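Tailspike protein (Acinetobacter phage vB_ApiP_P1, PDB 6E1R) probably binds and cleaves the capsular polysaccharide of its Acinetobacter host as a trimeric tailspike hydrolase, of which this chain is the C-terminal part, lacking the N-terminal region. Local coordinates at residues A[204-209]-A[261-266]; A[291-296]-A[301-306]; A[370-375]-A[383-388]. All coordinates share one frame; numbering follows the deposited sequence.

Contact 1: A[204-209]-A[261-266]; sequences LRYGID and GTDDCM
Arg205 and Asp263 form a salt bridge across the surface of the chain. NH1 and NH2 of Arg205 both point end-on at one oxygen: Arg205 NH1 lies 3.1 Å from Asp263 OD2, and Arg205 NH2 is also 3.1 Å from Asp263 OD2. Both bonds are moderately bent, with N-H...O angles near 150°. OD2 sits in the guanidinium plane. The nitrogens, however, reach it from one face of the carboxylate, and the two planes are 71° apart. The arginine chain leaves the backbone with CG anti to N and then bends at chi2, which turns the guanidinium toward the 261-266 loop.

Tyr206 packs beside the pair. Its OH lies over one face of the guanidinium, offset toward the rim, while Asp209 OD2 lies over one face of its ring. Tyr206 CE1 comes within 4.2 Å of Asp263 OD2. Further out, Lys235 joins the two segments: its backbone bonds to Arg205 and Gly207, and its NZ forms a salt bridge with Asp264 OD1. Asp264 OD2 pairs with Lys294, and Asp209 OD2 with Arg183.

The closest CA atoms are 9.1 Å apart, in Arg205 and Asp263, because strand 235-239 starts between the segments. A surface ion pair thus spans an intervening coil of the parallel beta-helix typical of phage tailspikes.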
ATOM      1  N   LEU A 204     -19.817 -24.793  -4.265  1.00 36.59           N
ATOM      2  CA  LEU A 204     -18.932 -25.420  -3.298  1.00 41.32           C
ATOM      3  C   LEU A 204     -19.367 -25.087  -1.877  1.00 41.01           C
ATOM      4  O   LEU A 204     -19.908 -24.012  -1.602  1.00 40.43           O
ATOM      5  CB  LEU A 204     -17.493 -24.949  -3.515  1.00 37.93           C
ATOM      6  CG  LEU A 204     -16.783 -25.379  -4.797  1.00 38.63           C
ATOM      7  CD1 LEU A 204     -15.500 -24.580  -4.979  1.00 33.04           C
ATOM      8  CD2 LEU A 204     -16.492 -26.871  -4.777  1.00 37.67           C
ATOM      9  N   ARG A 205     -19.130 -26.032  -0.964  1.00 44.03           N
ATOM     10  CA  ARG A 205     -19.342 -25.751   0.451  1.00 45.72           C
ATOM     11  C   ARG A 205     -18.252 -24.836   0.994  1.00 47.26           C
ATOM     12  O   ARG A 205     -18.537 -23.893   1.741  1.00 46.13           O
ATOM     13  CB  ARG A 205     -19.400 -27.058   1.242  1.00 47.19           C
ATOM     14  CG  ARG A 205     -19.633 -26.873   2.731  1.00 45.36           C
ATOM     15  CD  ARG A 205     -20.928 -26.134   3.009  1.00 46.03           C
ATOM     16  NE  ARG A 205     -21.132 -25.923   4.438  1.00 45.45           N
ATOM     17  CZ  ARG A 205     -20.694 -24.860   5.104  1.00 47.76           C
ATOM     18  NH1 ARG A 205     -20.020 -23.911   4.468  1.00 47.40           N
ATOM     19  NH2 ARG A 205     -20.924 -24.747   6.405  1.00 49.25           N
ATOM     20  N   TYR A 206     -17.001 -25.096   0.622  1.00 45.87           N
ATOM     21  CA  TYR A 206     -15.877 -24.229   0.942  1.00 43.31           C
ATOM     22  C   TYR A 206     -15.077 -23.986  -0.326  1.00 45.34           C
ATOM     23  O   TYR A 206     -14.815 -24.925  -1.084  1.00 52.56           O
ATOM     24  CB  TYR A 206     -14.974 -24.847   2.015  1.00 45.20           C
ATOM     25  CG  TYR A 206     -15.696 -25.262   3.274  1.00 48.41           C
ATOM     26  CD1 TYR A 206     -15.990 -24.337   4.266  1.00 48.90           C
ATOM     27  CD2 TYR A 206     -16.076 -26.581   3.472  1.00 52.30           C
ATOM     28  CE1 TYR A 206     -16.648 -24.715   5.419  1.00 50.83           C
ATOM     29  CE2 TYR A 206     -16.733 -26.969   4.622  1.00 55.82           C
ATOM     30  CZ  TYR A 206     -17.018 -26.033   5.590  1.00 54.45           C
ATOM     31  OH  TYR A 206     -17.673 -26.420   6.736  1.00 56.88           O
ATOM     32  N   GLY A 207     -14.703 -22.732  -0.564  1.00 44.75           N
ATOM     33  CA  GLY A 207     -13.833 -22.432  -1.682  1.00 44.33           C
ATOM     34  C   GLY A 207     -12.483 -23.092  -1.498  1.00 47.64           C
ATOM     35  O   GLY A 207     -12.029 -23.853  -2.358  1.00 48.78           O
ATOM     36  N   ILE A 208     -11.832 -22.802  -0.372  1.00 44.86           N
ATOM     37  CA  ILE A 208     -10.576 -23.437   0.012  1.00 37.72           C
ATOM     38  C   ILE A 208     -10.677 -23.808   1.485  1.00 37.81           C
ATOM     39  O   ILE A 208     -10.865 -22.930   2.335  1.00 42.34           O
ATOM     40  CB  ILE A 208      -9.360 -22.526  -0.225  1.00 31.46           C
ATOM     41  CG1 ILE A 208      -9.192 -22.225  -1.716  1.00 31.01           C
ATOM     42  CG2 ILE A 208      -8.100 -23.168   0.334  1.00 33.30           C
ATOM     43  CD1 ILE A 208      -8.020 -21.322  -2.024  1.00 32.48           C
ATOM     44  N   ASP A 209     -10.559 -25.100   1.791  1.00 41.10           N
ATOM     45  CA  ASP A 209     -10.595 -25.553   3.176  1.00 43.16           C
ATOM     46  C   ASP A 209      -9.272 -26.203   3.560  1.00 44.47           C
ATOM     47  O   ASP A 209      -9.253 -27.275   4.175  1.00 44.86           O
ATOM     48  CB  ASP A 209     -11.758 -26.521   3.400  1.00 48.83           C
ATOM     49  CG  ASP A 209     -12.115 -26.672   4.869  1.00 58.02           C
ATOM     50  OD1 ASP A 209     -11.437 -26.048   5.716  1.00 57.80           O
ATOM     51  OD2 ASP A 209     -13.071 -27.411   5.179  1.00 63.44           O
ATOM     52  N   GLY A 261     -21.647 -14.709   0.205  1.00 40.67           N
ATOM     53  CA  GLY A 261     -21.380 -15.673   1.255  1.00 39.61           C
ATOM     54  C   GLY A 261     -22.613 -15.922   2.103  1.00 43.61           C
ATOM     55  O   GLY A 261     -23.453 -15.046   2.286  1.00 46.50           O
ATOM     56  N   THR A 262     -22.722 -17.143   2.634  1.00 40.98           N
ATOM     57  CA  THR A 262     -23.897 -17.511   3.417  1.00 43.18           C
ATOM     58  C   THR A 262     -23.574 -18.251   4.707  1.00 44.28           C
ATOM     59  O   THR A 262     -24.505 -18.610   5.436  1.00 45.49           O
ATOM     60  CB  THR A 262     -24.860 -18.371   2.578  1.00 42.20           C
ATOM     61  OG1 THR A 262     -24.117 -19.340   1.829  1.00 48.32           O
ATOM     62  CG2 THR A 262     -25.661 -17.501   1.619  1.00 39.07           C
ATOM     63  N   ASP A 263     -22.304 -18.477   5.020  1.00 41.68           N
ATOM     64  CA  ASP A 263     -21.916 -19.169   6.239  1.00 41.24           C
ATOM     65  C   ASP A 263     -21.731 -18.151   7.363  1.00 44.20           C
ATOM     66  O   ASP A 263     -22.150 -16.994   7.260  1.00 44.71           O
ATOM     67  CB  ASP A 263     -20.657 -19.996   5.982  1.00 40.64           C
ATOM     68  CG  ASP A 263     -20.523 -21.167   6.935  1.00 42.97           C
ATOM     69  OD1 ASP A 263     -21.381 -21.305   7.833  1.00 43.69           O
ATOM     70  OD2 ASP A 263     -19.565 -21.953   6.780  1.00 42.17           O
ATOM     71  N   ASP A 264     -21.103 -18.576   8.463  1.00 44.82           N
ATOM     72  CA  ASP A 264     -20.865 -17.657   9.571  1.00 41.66           C
ATOM     73  C   ASP A 264     -19.870 -16.572   9.188  1.00 42.50           C
ATOM     74  O   ASP A 264     -19.937 -15.456   9.715  1.00 42.78           O
ATOM     75  CB  ASP A 264     -20.372 -18.422  10.799  1.00 46.49           C
ATOM     76  CG  ASP A 264     -19.084 -19.175  10.538  1.00 48.16           C
ATOM     77  OD1 ASP A 264     -18.960 -19.785   9.456  1.00 47.30           O
ATOM     78  OD2 ASP A 264     -18.198 -19.158  11.418  1.00 50.93           O
ATOM     79  N   CYS A 265     -18.947 -16.876   8.277  1.00 39.22           N
ATOM     80  CA  CYS A 265     -18.015 -15.883   7.768  1.00 37.75           C
ATOM     81  C   CYS A 265     -17.575 -16.287   6.369  1.00 39.40           C
ATOM     82  O   CYS A 265     -17.841 -17.398   5.905  1.00 42.10           O
ATOM     83  CB  CYS A 265     -16.809 -15.712   8.699  1.00 35.04           C
ATOM     84  SG  CYS A 265     -15.920 -17.236   9.059  1.00 38.85           S
HETATM   85  N   MSE A 266     -16.904 -15.360   5.695  1.00 35.46           N
HETATM   86  CA  MSE A 266     -16.426 -15.596   4.340  1.00 38.11           C
HETATM   87  C   MSE A 266     -15.001 -16.136   4.366  1.00 38.24           C
HETATM   88  O   MSE A 266     -14.678 -17.102   3.677  1.00 39.48           O
HETATM   89  CB  MSE A 266     -16.495 -14.306   3.518  1.00 40.46           C
HETATM   90  CG  MSE A 266     -16.321 -14.503   2.021  1.00 52.46           C
HETATM   91 SE   MSE A 266     -17.667 -15.692   1.253  1.00 63.94          SE
HETATM   92  CE  MSE A 266     -17.645 -15.019  -0.576  1.00 63.95           C
TER
HETATM   93  O   HOH W   1     -17.998 -23.303   8.043  1.00 26.97           O

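Contact 2: A[291-296]-A[301-306]; sequences ALIKCT and IMFVGG
This contact belongs to the interior of the parallel beta-helix, where two successive strands of one coil face each other across the core. Strands 293-297 and 301-304 lie on different faces of the helix and share no hydrogen bond. They meet through inward-pointing apolar side chains.

Ile293 and Phe303 come from opposite directions. Ile293 CD1 touches the rim of the phenyl ring: it lies in the ring plane, 3.5 Å from Phe303 CZ and 4.0 Å from Phe303 CE2. The methyl therefore meets the ring edge and leaves the faces to other partners. Ile293 has an extended chain, with CG1 anti to the carbonyl carbon (chi1 -58°) and CD1 anti to CA (chi2 175°), and this carries the methyl across to the ring. The second pair is Cys295 and Ile301, where Cys295 SG lies 3.8 Å from Ile301 CD1. The sulfur acts here as an apolar group. All four side chains are buried.

The chain turns at Leu292 and again at Gly305, whose positive phi (75°) favours glycine. Met302 and Val304, which take no part in this core contact, pack against other subunits: Met302 on Gln335 of the third subunit and Val304 on Phe279 of the second. Phe303 meets Phe278 and Phe334 with nearly parallel rings, which extends the aromatic packing to other coils. Strand 293-297 lies in its sheet between strands 267-270 and 316-320. Trp269 from the first and Ile318 from the second both touch Ile293 and Ile301.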
ATOM      1  N   ALA A 291     -19.685 -12.415  10.667  1.00 42.37           N
ATOM      2  CA  ALA A 291     -18.754 -11.421  10.160  1.00 39.43           C
ATOM      3  C   ALA A 291     -18.298 -11.831   8.768  1.00 44.35           C
ATOM      4  O   ALA A 291     -18.549 -12.947   8.312  1.00 46.24           O
ATOM      5  CB  ALA A 291     -17.554 -11.254  11.094  1.00 39.10           C
ATOM      6  N   LEU A 292     -17.635 -10.899   8.080  1.00 37.51           N
ATOM      7  CA  LEU A 292     -17.013 -11.241   6.807  1.00 32.18           C
ATOM      8  C   LEU A 292     -15.684 -11.950   7.022  1.00 35.90           C
ATOM      9  O   LEU A 292     -15.342 -12.875   6.276  1.00 34.22           O
ATOM     10  CB  LEU A 292     -16.817  -9.988   5.953  1.00 29.33           C
ATOM     11  CG  LEU A 292     -18.072  -9.205   5.567  1.00 30.72           C
ATOM     12  CD1 LEU A 292     -17.705  -8.048   4.658  1.00 25.01           C
ATOM     13  CD2 LEU A 292     -19.096 -10.111   4.904  1.00 31.27           C
ATOM     14  N   ILE A 293     -14.925 -11.532   8.033  1.00 35.16           N
ATOM     15  CA  ILE A 293     -13.635 -12.123   8.365  1.00 28.53           C
ATOM     16  C   ILE A 293     -13.636 -12.412   9.860  1.00 32.11           C
ATOM     17  O   ILE A 293     -13.603 -11.483  10.676  1.00 35.27           O
ATOM     18  CB  ILE A 293     -12.462 -11.208   7.989  1.00 25.57           C
ATOM     19  CG1 ILE A 293     -12.493 -10.877   6.496  1.00 24.14           C
ATOM     20  CG2 ILE A 293     -11.138 -11.856   8.364  1.00 24.04           C
ATOM     21  CD1 ILE A 293     -11.436  -9.887   6.073  1.00 25.85           C
ATOM     22  N   LYS A 294     -13.677 -13.692  10.221  1.00 28.18           N
ATOM     23  CA  LYS A 294     -13.566 -14.139  11.606  1.00 27.04           C
ATOM     24  C   LYS A 294     -12.249 -14.890  11.738  1.00 33.40           C
ATOM     25  O   LYS A 294     -12.077 -15.955  11.136  1.00 46.16           O
ATOM     26  CB  LYS A 294     -14.734 -15.033  12.009  1.00 30.45           C
ATOM     27  CG  LYS A 294     -14.588 -15.581  13.421  1.00 40.54           C
ATOM     28  CD  LYS A 294     -15.515 -16.750  13.683  1.00 46.75           C
ATOM     29  CE  LYS A 294     -16.954 -16.313  13.703  1.00 46.38           C
ATOM     30  NZ  LYS A 294     -17.860 -17.431  14.103  1.00 45.35           N
ATOM     31  N   CYS A 295     -11.321 -14.345  12.518  1.00 33.67           N
ATOM     32  CA  CYS A 295      -9.981 -14.904  12.574  1.00 37.80           C
ATOM     33  C   CYS A 295      -9.419 -14.837  13.985  1.00 38.81           C
ATOM     34  O   CYS A 295      -9.604 -13.844  14.694  1.00 44.35           O
ATOM     35  CB  CYS A 295      -9.039 -14.169  11.612  1.00 38.61           C
ATOM     36  SG  CYS A 295      -8.809 -12.417  11.992  1.00 40.01           S
ATOM     37  N   THR A 296      -8.742 -15.912  14.383  1.00 41.38           N
ATOM     38  CA  THR A 296      -7.868 -15.923  15.553  1.00 42.43           C
ATOM     39  C   THR A 296      -6.467 -15.680  15.007  1.00 44.19           C
ATOM     40  O   THR A 296      -5.767 -16.610  14.606  1.00 42.13           O
ATOM     41  CB  THR A 296      -7.966 -17.242  16.312  1.00 44.25           C
ATOM     42  OG1 THR A 296      -9.318 -17.454  16.737  1.00 43.82           O
ATOM     43  CG2 THR A 296      -7.047 -17.236  17.525  1.00 32.85           C
ATOM     44  N   ILE A 301      -3.596  -6.646   9.962  1.00 35.71           N
ATOM     45  CA  ILE A 301      -4.423  -6.982   8.810  1.00 34.15           C
ATOM     46  C   ILE A 301      -4.745  -5.678   8.094  1.00 37.47           C
ATOM     47  O   ILE A 301      -5.331  -4.767   8.692  1.00 39.66           O
ATOM     48  CB  ILE A 301      -5.709  -7.717   9.217  1.00 32.28           C
ATOM     49  CG1 ILE A 301      -5.373  -8.979  10.014  1.00 29.05           C
ATOM     50  CG2 ILE A 301      -6.540  -8.057   7.988  1.00 35.63           C
ATOM     51  CD1 ILE A 301      -6.588  -9.683  10.576  1.00 27.16           C
HETATM   52  N   MSE A 302      -4.362  -5.582   6.825  1.00 35.99           N
HETATM   53  CA  MSE A 302      -4.520  -4.329   6.094  1.00 35.86           C
HETATM   54  C   MSE A 302      -5.349  -4.471   4.822  1.00 37.53           C
HETATM   55  O   MSE A 302      -5.241  -5.462   4.100  1.00 44.38           O
HETATM   56  CB  MSE A 302      -3.151  -3.750   5.741  1.00 39.52           C
HETATM   57  CG  MSE A 302      -2.259  -3.491   6.937  1.00 52.25           C
HETATM   58 SE   MSE A 302      -0.552  -2.727   6.402  1.00 72.93          SE
HETATM   59  CE  MSE A 302      -0.039  -4.046   5.058  1.00 68.76           C
ATOM     60  N   PHE A 303      -6.173  -3.462   4.558  1.00 33.00           N
ATOM     61  CA  PHE A 303      -6.949  -3.359   3.326  1.00 32.57           C
ATOM     62  C   PHE A 303      -6.465  -2.123   2.581  1.00 34.74           C
ATOM     63  O   PHE A 303      -6.766  -0.994   2.983  1.00 37.30           O
ATOM     64  CB  PHE A 303      -8.447  -3.273   3.615  1.00 32.58           C
ATOM     65  CG  PHE A 303      -9.001  -4.475   4.324  1.00 33.74           C
ATOM     66  CD1 PHE A 303      -8.970  -4.557   5.706  1.00 29.35           C
ATOM     67  CD2 PHE A 303      -9.557  -5.522   3.607  1.00 33.70           C
ATOM     68  CE1 PHE A 303      -9.481  -5.658   6.360  1.00 29.40           C
ATOM     69  CE2 PHE A 303     -10.070  -6.629   4.255  1.00 29.25           C
ATOM     70  CZ  PHE A 303     -10.031  -6.697   5.633  1.00 31.20           C
ATOM     71  N   VAL A 304      -5.719  -2.332   1.502  1.00 31.10           N
ATOM     72  CA  VAL A 304      -5.143  -1.237   0.723  1.00 32.00           C
ATOM     73  C   VAL A 304      -6.010  -1.094  -0.524  1.00 35.29           C
ATOM     74  O   VAL A 304      -5.810  -1.774  -1.533  1.00 37.52           O
ATOM     75  CB  VAL A 304      -3.673  -1.487   0.385  1.00 28.51           C
ATOM     76  CG1 VAL A 304      -3.094  -0.301  -0.369  1.00 29.01           C
ATOM     77  CG2 VAL A 304      -2.872  -1.755   1.655  1.00 27.52           C
ATOM     78  N   GLY A 305      -6.994  -0.200  -0.447  1.00 36.82           N
ATOM     79  CA  GLY A 305      -7.926   0.008  -1.539  1.00 30.37           C
ATOM     80  C   GLY A 305      -8.949  -1.104  -1.666  1.00 31.27           C
ATOM     81  O   GLY A 305      -8.715  -2.219  -1.194  1.00 36.04           O
ATOM     82  N   GLY A 306     -10.104  -0.810  -2.270  1.00 27.73           N
ATOM     83  CA  GLY A 306     -11.090  -1.830  -2.544  1.00 27.43           C
ATOM     84  C   GLY A 306     -12.459  -1.427  -2.042  1.00 40.70           C
ATOM     85  O   GLY A 306     -12.711  -0.259  -1.729  1.00 45.40           O
TER

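Contact 3: A[370-375]-A[383-388]; sequences AVVESS and ALIENS
The 370-375 and 383-388 segments approach most closely at Ser374 and Leu384, whose CA atoms are 7.5 Å apart, and no hydrogen bond joins them. They lie near the end of the parallel beta-helix. Strand 372-373 is the outermost strand of one sheet, and the chain then loops round through a short 3-10 segment at 383-384 to strand 385-389 on another face. The contact is apolar and largely buried.

Leu384 points toward the opposite segment and reaches over its backbone. Its CD1 methyl rests 3.7 Å from Ser374 CA, and the same Leu384 CD1 is 3.8 Å from Ser374 CB. It also comes within 4.3 Å of Glu373 C. CD1 of Leu384 is anti to CA (chi2 178°), which carries it to Ser374. The hydroxyl of Ser374 serves the loop instead: it accepts a hydrogen bond from Val378 N and also pairs with Thr376 OG1. Glu373 points away from the contact, and its OE2 forms a salt bridge with Lys349, which also bonds to Ser374 O.

A second pair is Val372 and Ile385. Their side chains cross at a slant, with the isoleucine tip against the fork of the valine. Val372 also packs on Tyr358 of strand 357-361, and Leu384 touches Asn350 of strand 346-350, so the contact also packs on the preceding coil. Beyond the contact, Glu386 packs on Ile389 of the third subunit. The bend at chi2 of Ile385 (-55°) sets its terminal methyl against both valine branches: Ile385 CD1 is 4.0 Å from Val372 CG2 and 4.1 Å from Val372 CG1.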
ATOM      1  N   ALA A 370     -22.132   0.942  13.550  1.00 34.99           N
ATOM      2  CA  ALA A 370     -21.070   1.667  14.222  1.00 35.62           C
ATOM      3  C   ALA A 370     -19.747   1.422  13.504  1.00 36.02           C
ATOM      4  O   ALA A 370     -19.638   0.575  12.616  1.00 39.08           O
ATOM      5  CB  ALA A 370     -20.977   1.252  15.691  1.00 39.00           C
ATOM      6  N   VAL A 371     -18.727   2.182  13.898  1.00 35.92           N
ATOM      7  CA  VAL A 371     -17.414   2.022  13.283  1.00 35.93           C
ATOM      8  C   VAL A 371     -16.660   0.862  13.919  1.00 39.76           C
ATOM      9  O   VAL A 371     -16.150  -0.022  13.221  1.00 41.44           O
ATOM     10  CB  VAL A 371     -16.619   3.337  13.376  1.00 32.15           C
ATOM     11  CG1 VAL A 371     -15.215   3.144  12.832  1.00 30.77           C
ATOM     12  CG2 VAL A 371     -17.343   4.440  12.620  1.00 29.75           C
ATOM     13  N   VAL A 372     -16.581   0.841  15.250  1.00 39.07           N
ATOM     14  CA  VAL A 372     -15.923  -0.234  15.981  1.00 37.42           C
ATOM     15  C   VAL A 372     -16.763  -0.587  17.201  1.00 39.12           C
ATOM     16  O   VAL A 372     -17.641   0.168  17.623  1.00 39.23           O
ATOM     17  CB  VAL A 372     -14.485   0.134  16.419  1.00 33.84           C
ATOM     18  CG1 VAL A 372     -13.577   0.303  15.208  1.00 34.39           C
ATOM     19  CG2 VAL A 372     -14.495   1.396  17.265  1.00 34.69           C
ATOM     20  N   GLU A 373     -16.478  -1.758  17.767  1.00 37.92           N
ATOM     21  CA  GLU A 373     -17.098  -2.206  19.007  1.00 39.40           C
ATOM     22  C   GLU A 373     -16.048  -2.908  19.851  1.00 39.13           C
ATOM     23  O   GLU A 373     -15.400  -3.847  19.382  1.00 43.64           O
ATOM     24  CB  GLU A 373     -18.279  -3.147  18.747  1.00 41.41           C
ATOM     25  CG  GLU A 373     -18.943  -3.645  20.023  1.00 45.17           C
ATOM     26  CD  GLU A 373     -20.111  -4.576  19.759  1.00 43.86           C
ATOM     27  OE1 GLU A 373     -20.801  -4.394  18.735  1.00 42.87           O
ATOM     28  OE2 GLU A 373     -20.336  -5.492  20.578  1.00 42.43           O
ATOM     29  N   SER A 374     -15.885  -2.454  21.090  1.00 40.43           N
ATOM     30  CA  SER A 374     -14.868  -3.021  21.959  1.00 38.04           C
ATOM     31  C   SER A 374     -15.302  -4.396  22.462  1.00 34.89           C
ATOM     32  O   SER A 374     -16.421  -4.858  22.217  1.00 33.72           O
ATOM     33  CB  SER A 374     -14.594  -2.091  23.140  1.00 40.08           C
ATOM     34  OG  SER A 374     -15.712  -2.033  24.010  1.00 38.44           O
ATOM     35  N   SER A 375     -14.390  -5.054  23.180  1.00 33.03           N
ATOM     36  CA  SER A 375     -14.699  -6.355  23.762  1.00 37.01           C
ATOM     37  C   SER A 375     -15.789  -6.268  24.819  1.00 37.56           C
ATOM     38  O   SER A 375     -16.460  -7.271  25.087  1.00 37.44           O
ATOM     39  CB  SER A 375     -13.437  -6.974  24.360  1.00 32.62           C
ATOM     40  OG  SER A 375     -12.820  -6.091  25.281  1.00 32.32           O
ATOM     41  N   ALA A 383     -10.653   4.792  22.167  1.00 28.18           N
ATOM     42  CA  ALA A 383      -9.415   4.168  22.619  1.00 28.15           C
ATOM     43  C   ALA A 383      -8.925   3.100  21.651  1.00 34.37           C
ATOM     44  O   ALA A 383      -7.749   2.722  21.705  1.00 35.69           O
ATOM     45  CB  ALA A 383      -9.608   3.560  24.009  1.00 28.40           C
ATOM     46  N   LEU A 384      -9.794   2.608  20.771  1.00 36.37           N
ATOM     47  CA  LEU A 384      -9.423   1.633  19.757  1.00 38.23           C
ATOM     48  C   LEU A 384      -9.088   2.277  18.420  1.00 42.25           C
ATOM     49  O   LEU A 384      -8.717   1.566  17.480  1.00 49.85           O
ATOM     50  CB  LEU A 384     -10.550   0.614  19.564  1.00 35.13           C
ATOM     51  CG  LEU A 384     -11.004  -0.149  20.806  1.00 36.01           C
ATOM     52  CD1 LEU A 384     -12.152  -1.083  20.461  1.00 39.36           C
ATOM     53  CD2 LEU A 384      -9.846  -0.913  21.421  1.00 34.07           C
ATOM     54  N   ILE A 385      -9.210   3.595  18.308  1.00 37.73           N
ATOM     55  CA  ILE A 385      -8.979   4.308  17.059  1.00 35.29           C
ATOM     56  C   ILE A 385      -7.542   4.811  17.092  1.00 36.94           C
ATOM     57  O   ILE A 385      -7.223   5.775  17.795  1.00 38.13           O
ATOM     58  CB  ILE A 385      -9.977   5.452  16.864  1.00 32.46           C
ATOM     59  CG1 ILE A 385     -11.409   4.915  16.851  1.00 29.67           C
ATOM     60  CG2 ILE A 385      -9.677   6.205  15.577  1.00 27.88           C
ATOM     61  CD1 ILE A 385     -11.645   3.828  15.827  1.00 31.43           C
ATOM     62  N   GLU A 386      -6.664   4.151  16.334  1.00 34.52           N
ATOM     63  CA  GLU A 386      -5.287   4.621  16.235  1.00 34.63           C
ATOM     64  C   GLU A 386      -5.189   5.880  15.385  1.00 37.84           C
ATOM     65  O   GLU A 386      -4.355   6.749  15.665  1.00 43.80           O
ATOM     66  CB  GLU A 386      -4.392   3.521  15.662  1.00 39.63           C
ATOM     67  CG  GLU A 386      -2.908   3.856  15.676  1.00 45.11           C
ATOM     68  CD  GLU A 386      -2.348   3.983  17.080  1.00 51.52           C
ATOM     69  OE1 GLU A 386      -2.866   3.305  17.992  1.00 54.62           O
ATOM     70  OE2 GLU A 386      -1.391   4.763  17.270  1.00 53.67           O
ATOM     71  N   ASN A 387      -6.025   5.998  14.356  1.00 34.20           N
ATOM     72  CA  ASN A 387      -6.075   7.195  13.528  1.00 39.16           C
ATOM     73  C   ASN A 387      -7.327   7.148  12.665  1.00 37.77           C
ATOM     74  O   ASN A 387      -7.767   6.072  12.248  1.00 37.17           O
ATOM     75  CB  ASN A 387      -4.825   7.330  12.651  1.00 47.85           C
ATOM     76  CG  ASN A 387      -4.542   8.765  12.260  1.00 57.18           C
ATOM     77  OD1 ASN A 387      -4.658   9.134  11.093  1.00 68.02           O
ATOM     78  ND2 ASN A 387      -4.179   9.586  13.239  1.00 54.65           N
ATOM     79  N   SER A 388      -7.894   8.327  12.406  1.00 37.79           N
ATOM     80  CA  SER A 388      -9.100   8.448  11.585  1.00 37.91           C
ATOM     81  C   SER A 388      -9.015   9.787  10.858  1.00 40.64           C
ATOM     82  O   SER A 388      -9.353  10.826  11.431  1.00 43.60           O
ATOM     83  CB  SER A 388     -10.358   8.351  12.437  1.00 39.64           C
ATOM     84  OG  SER A 388     -11.493   8.817  11.728  1.00 38.17           O
TER

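In the fold
The three contacts follow one another along the chain; none nests in or crosses another. Contact 1 closes a long excursion of 51 residues and bridges coils at the helix surface. Contact 2 comes next and spans a short link of four residues between its segments, joining two faces within the core. Contact 3 closes a seven-residue loop nearer the end of the beta-helix. Contacts 1 and 2 touch: Met266 N lies 3.0 Å from Leu292 O, a probable backbone hydrogen bond between successive coils. Contacts 2 and 3 have centres about 15 Å apart and do not touch. They share a sheet, in which strands 316-320 and 346-350 separate 293-297 from 372-373.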